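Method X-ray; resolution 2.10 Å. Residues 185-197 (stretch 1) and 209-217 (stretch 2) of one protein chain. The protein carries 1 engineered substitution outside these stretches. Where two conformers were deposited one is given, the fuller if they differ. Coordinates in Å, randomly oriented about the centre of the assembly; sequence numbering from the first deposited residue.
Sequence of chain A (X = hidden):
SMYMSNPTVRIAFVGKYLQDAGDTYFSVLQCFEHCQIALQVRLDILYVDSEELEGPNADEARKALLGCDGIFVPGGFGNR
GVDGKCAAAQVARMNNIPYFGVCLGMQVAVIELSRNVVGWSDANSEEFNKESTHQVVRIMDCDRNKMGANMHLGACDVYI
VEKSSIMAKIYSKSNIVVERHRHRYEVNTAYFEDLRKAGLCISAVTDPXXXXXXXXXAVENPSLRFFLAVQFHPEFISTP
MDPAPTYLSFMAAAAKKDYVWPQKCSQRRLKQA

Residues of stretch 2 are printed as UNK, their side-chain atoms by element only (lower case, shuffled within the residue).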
# COMPACT_ATOMS: atom_id res chain seq x y z
N TYR A 185 -3.80 3.19 -12.78
CA TYR A 185 -5.14 2.85 -12.33
C TYR A 185 -5.39 3.38 -10.92
O TYR A 185 -4.54 3.29 -10.04
CB TYR A 185 -5.34 1.33 -12.33
CG TYR A 185 -5.25 0.68 -13.69
CD1 TYR A 185 -6.40 0.27 -14.38
CD2 TYR A 185 -4.01 0.46 -14.29
CE1 TYR A 185 -6.31 -0.34 -15.63
CE2 TYR A 185 -3.91 -0.14 -15.54
CZ TYR A 185 -5.06 -0.53 -16.21
OH TYR A 185 -4.93 -1.13 -17.44
N GLU A 186 -6.60 3.91 -10.72
CA GLU A 186 -7.01 4.49 -9.46
C GLU A 186 -8.17 3.71 -8.87
O GLU A 186 -8.86 2.96 -9.58
CB GLU A 186 -7.48 5.93 -9.69
CG GLU A 186 -6.49 6.83 -10.43
CD GLU A 186 -5.34 7.33 -9.58
OE1 GLU A 186 -5.16 6.86 -8.43
OE2 GLU A 186 -4.60 8.22 -10.08
N VAL A 187 -8.41 3.92 -7.58
CA VAL A 187 -9.58 3.36 -6.92
C VAL A 187 -10.85 3.94 -7.56
O VAL A 187 -10.93 5.14 -7.83
CB VAL A 187 -9.57 3.59 -5.39
CG1 VAL A 187 -10.82 2.97 -4.74
CG2 VAL A 187 -8.31 3.01 -4.76
N ASN A 188 -11.82 3.07 -7.81
CA ASN A 188 -13.06 3.47 -8.46
C ASN A 188 -13.90 4.24 -7.45
O ASN A 188 -14.30 3.70 -6.42
CB ASN A 188 -13.81 2.24 -8.99
CG ASN A 188 -15.04 2.60 -9.79
OD1 ASN A 188 -15.59 3.70 -9.68
ND2 ASN A 188 -15.51 1.66 -10.61
N THR A 189 -14.17 5.51 -7.77
CA THR A 189 -14.90 6.43 -6.90
C THR A 189 -16.33 5.98 -6.59
O THR A 189 -16.84 6.24 -5.49
CB THR A 189 -14.95 7.86 -7.49
OG1 THR A 189 -15.54 7.83 -8.78
CG2 THR A 189 -13.54 8.44 -7.60
N ALA A 190 -16.95 5.27 -7.53
CA ALA A 190 -18.30 4.75 -7.32
C ALA A 190 -18.44 3.77 -6.15
O ALA A 190 -19.54 3.57 -5.66
CB ALA A 190 -18.82 4.10 -8.59
N TYR A 191 -17.34 3.16 -5.69
CA TYR A 191 -17.41 2.16 -4.61
C TYR A 191 -16.90 2.63 -3.24
O TYR A 191 -16.69 1.79 -2.35
CB TYR A 191 -16.67 0.89 -5.05
CG TYR A 191 -17.22 0.25 -6.31
CD1 TYR A 191 -18.59 0.05 -6.48
CD2 TYR A 191 -16.36 -0.16 -7.33
CE1 TYR A 191 -19.09 -0.55 -7.62
CE2 TYR A 191 -16.86 -0.77 -8.47
CZ TYR A 191 -18.21 -0.96 -8.62
OH TYR A 191 -18.70 -1.55 -9.76
N PHE A 192 -16.75 3.94 -3.05
CA PHE A 192 -16.24 4.46 -1.76
C PHE A 192 -17.07 4.04 -0.54
O PHE A 192 -16.47 3.65 0.46
CB PHE A 192 -16.07 5.99 -1.76
CG PHE A 192 -14.90 6.52 -2.57
CD1 PHE A 192 -13.95 5.69 -3.18
CD2 PHE A 192 -14.74 7.90 -2.71
CE1 PHE A 192 -12.89 6.22 -3.91
CE2 PHE A 192 -13.68 8.43 -3.43
CZ PHE A 192 -12.75 7.59 -4.03
N GLU A 193 -18.41 4.11 -0.62
CA GLU A 193 -19.28 3.74 0.52
C GLU A 193 -19.12 2.25 0.86
O GLU A 193 -19.03 1.89 2.04
CB GLU A 193 -20.77 4.09 0.29
CG GLU A 193 -21.56 4.56 1.53
CD GLU A 193 -21.56 3.62 2.74
OE1 GLU A 193 -22.58 2.95 3.01
OE2 GLU A 193 -20.55 3.58 3.48
N ASP A 194 -19.12 1.41 -0.16
CA ASP A 194 -18.97 -0.04 0.02
C ASP A 194 -17.66 -0.36 0.75
O ASP A 194 -17.65 -1.15 1.71
CB ASP A 194 -19.02 -0.75 -1.33
CG ASP A 194 -20.36 -0.57 -2.03
OD1 ASP A 194 -21.38 -1.02 -1.47
OD2 ASP A 194 -20.39 0.04 -3.11
N LEU A 195 -16.57 0.26 0.30
CA LEU A 195 -15.26 0.10 0.95
C LEU A 195 -15.29 0.62 2.38
O LEU A 195 -14.79 -0.05 3.30
CB LEU A 195 -14.15 0.79 0.16
CG LEU A 195 -13.86 0.26 -1.25
CD1 LEU A 195 -12.93 1.22 -1.99
CD2 LEU A 195 -13.29 -1.15 -1.23
N ARG A 196 -15.90 1.79 2.57
CA ARG A 196 -16.04 2.36 3.92
C ARG A 196 -16.85 1.43 4.83
O ARG A 196 -16.44 1.15 5.95
CB ARG A 196 -16.65 3.76 3.89
CG ARG A 196 -15.68 4.84 3.42
CD ARG A 196 -16.20 6.24 3.74
NE ARG A 196 -15.35 7.29 3.17
CZ ARG A 196 -15.61 8.05 2.10
NH1 ARG A 196 -16.75 7.94 1.41
NH2 ARG A 196 -14.72 8.95 1.72
N LYS A 197 -17.97 0.91 4.33
CA LYS A 197 -18.81 -0.00 5.12
C LYS A 197 -18.05 -1.27 5.52
O LYS A 197 -18.24 -1.76 6.62
CB LYS A 197 -20.11 -0.37 4.37
CG LYS A 197 -21.12 -1.12 5.26
CD LYS A 197 -22.25 -1.76 4.48
CE LYS A 197 -23.36 -0.78 4.13
NZ LYS A 197 -24.15 -1.26 2.96
N UNK A 209 -12.67 17.31 -2.09
CA UNK A 209 -14.13 17.34 -2.32
C UNK A 209 -14.76 15.98 -2.67
O UNK A 209 -15.98 15.88 -2.69
c UNK A 209 -14.52 18.34 -3.44
o UNK A 209 -14.18 17.80 -4.72
c UNK A 209 -13.81 19.68 -3.23
N UNK A 210 -13.96 14.95 -2.94
CA UNK A 210 -14.45 13.60 -3.26
C UNK A 210 -15.39 13.53 -4.49
O UNK A 210 -16.41 12.83 -4.48
c UNK A 210 -12.73 11.00 0.19
c UNK A 210 -12.38 11.96 1.12
c UNK A 210 -12.89 13.24 1.03
c UNK A 210 -13.78 13.56 0.00
c UNK A 210 -14.14 12.60 -0.94
c UNK A 210 -15.11 12.94 -2.04
c UNK A 210 -13.62 11.32 -0.83
N UNK A 211 -15.01 14.25 -5.55
CA UNK A 211 -15.70 14.18 -6.84
C UNK A 211 -15.40 12.86 -7.57
O UNK A 211 -14.75 11.97 -7.00
c UNK A 211 -15.26 15.35 -7.73
o UNK A 211 -13.94 15.13 -8.22
N UNK A 212 -15.86 12.74 -8.81
CA UNK A 212 -15.48 11.60 -9.68
C UNK A 212 -13.99 11.62 -10.07
O UNK A 212 -13.44 10.57 -10.42
o UNK A 212 -16.07 12.58 -11.84
c UNK A 212 -16.37 11.54 -10.93
N UNK A 213 -13.35 12.80 -10.02
CA UNK A 213 -11.91 12.93 -10.25
C UNK A 213 -11.01 12.74 -9.00
O UNK A 213 -9.79 12.93 -9.09
n UNK A 213 -12.33 16.53 -16.49
n UNK A 213 -12.16 15.70 -14.34
c UNK A 213 -11.82 16.61 -15.26
n UNK A 213 -10.96 17.59 -14.96
c UNK A 213 -11.68 15.67 -12.97
c UNK A 213 -12.31 14.52 -12.19
c UNK A 213 -11.61 14.30 -10.86
N UNK A 214 -11.59 12.38 -7.86
CA UNK A 214 -10.84 12.19 -6.62
C UNK A 214 -10.00 10.91 -6.66
O UNK A 214 -10.55 9.80 -6.71
s UNK A 214 -11.04 11.82 -3.84
c UNK A 214 -11.80 12.14 -5.44
N UNK A 215 -8.68 11.07 -6.65
CA UNK A 215 -7.76 9.93 -6.71
C UNK A 215 -7.35 9.54 -5.30
O UNK A 215 -6.84 10.39 -4.54
n UNK A 215 -5.94 12.01 -10.86
c UNK A 215 -6.52 10.27 -7.54
c UNK A 215 -6.81 10.75 -8.95
c UNK A 215 -5.59 11.42 -9.57
n UNK A 215 -6.32 12.07 -13.12
c UNK A 215 -5.97 11.38 -12.03
n UNK A 215 -5.64 10.09 -12.15
N UNK A 216 -7.57 8.28 -4.94
CA UNK A 216 -7.22 7.79 -3.61
C UNK A 216 -5.70 7.62 -3.53
O UNK A 216 -5.11 6.91 -4.34
c UNK A 216 -9.43 6.66 -3.24
c UNK A 216 -7.92 6.46 -3.26
c UNK A 216 -7.44 5.94 -1.91
N UNK A 217 -5.10 8.29 -2.56
CA UNK A 217 -3.66 8.24 -2.34
C UNK A 217 -3.29 7.35 -1.16
O UNK A 217 -2.19 6.83 -1.13
o UNK A 217 -1.20 9.21 -4.16
c UNK A 217 -3.10 10.52 -3.38
o UNK A 217 -1.88 10.87 -5.39
c UNK A 217 -3.12 9.66 -2.12
c UNK A 217 -1.98 10.17 -4.37
O HOH W 1 -6.43 5.54 -6.30
O HOH W 2 -3.63 8.51 -7.06
O HOH W 3 -9.75 7.19 -6.76

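At position 209 the side chain is three atoms, a carbon carrying one oxygen and one carbon, and it is out of reach of stretch 1. A branch of this composition is threonine, T209. Position 210 carries one carbon followed by a ring of six carbons; one ring carbon lies against R196 and another against F192, and the ring identifies phenylalanine, F210. Its CE1 lies 3.2 Å from R196 NH2, and its CD1 is 3.9 Å from F192 CE2, so the ring is placed against both the arginine and the aromatic residue of the 192-197 helix.

Position 211 has one carbon and one oxygen, the side chain of serine, S211. Its CA-to-CB bond points away from stretch 1 and the side chain serves its own loop: S211 OG accepts a hydrogen bond from N of position 213 at 3.0 Å, at the start of a type I turn that ends at position 214. Position 212 again shows one carbon and one oxygen; its CA-to-CB bond also points away, yet its backbone O approaches T189. This is S212, with S212 O 3.5 Å from T189 CG2. Position 213 has a chain of three carbons, a nitrogen, and a carbon bearing two more nitrogens, extended and without contact to stretch 1: arginine, R213.

At position 214 one carbon is followed by a sulfur that lies near the ring of F192, which defines cysteine, C214. The sulfur, SG, lies 4.3 Å from F192 CE2, while C214 O sits 3.4 Å from T189 CG2. Position 215 repeats the pattern of three carbons, nitrogen and a carbon with two nitrogens, and a terminal nitrogen meets the carboxylate of E186, so it is R215. That nitrogen, NH1, donates to E186 OE2 at 3.0 Å with a nearly straight angle of 165°, a hydrogen bond within a salt bridge. Position 216 has three carbons, one branching into two, packed against F192 and V187, and is valine, V216; its CG2 is 3.5 Å from F192 CZ and 3.8 Å from V187 CB. Position 217 has three carbons, the last carrying two oxygens, and makes no contact with stretch 1: glutamate, E217.

The contact therefore joins an apolar cluster to a charged pair. V216 bridges V187 and F192, and F210 and C214 extend the packing around the F192 ring. No direct backbone hydrogen bond links the stretches; waters fill the gap instead. Water 3 donates to V187 O (2.6 Å) and C214 O (2.7 Å) and accepts from V216 N (3.0 Å), whereas water 1 accepts from V187 N (2.9 Å) and donates to V216 O (2.7 Å) and E186 OE1 (2.8 Å). The backbones of V187 and V216, with CA atoms 6.0 Å apart, are linked through water, while the side chains meet directly in the salt bridge and the apolar cluster.

Stretch 2 (209-217) TFSSRCRVE
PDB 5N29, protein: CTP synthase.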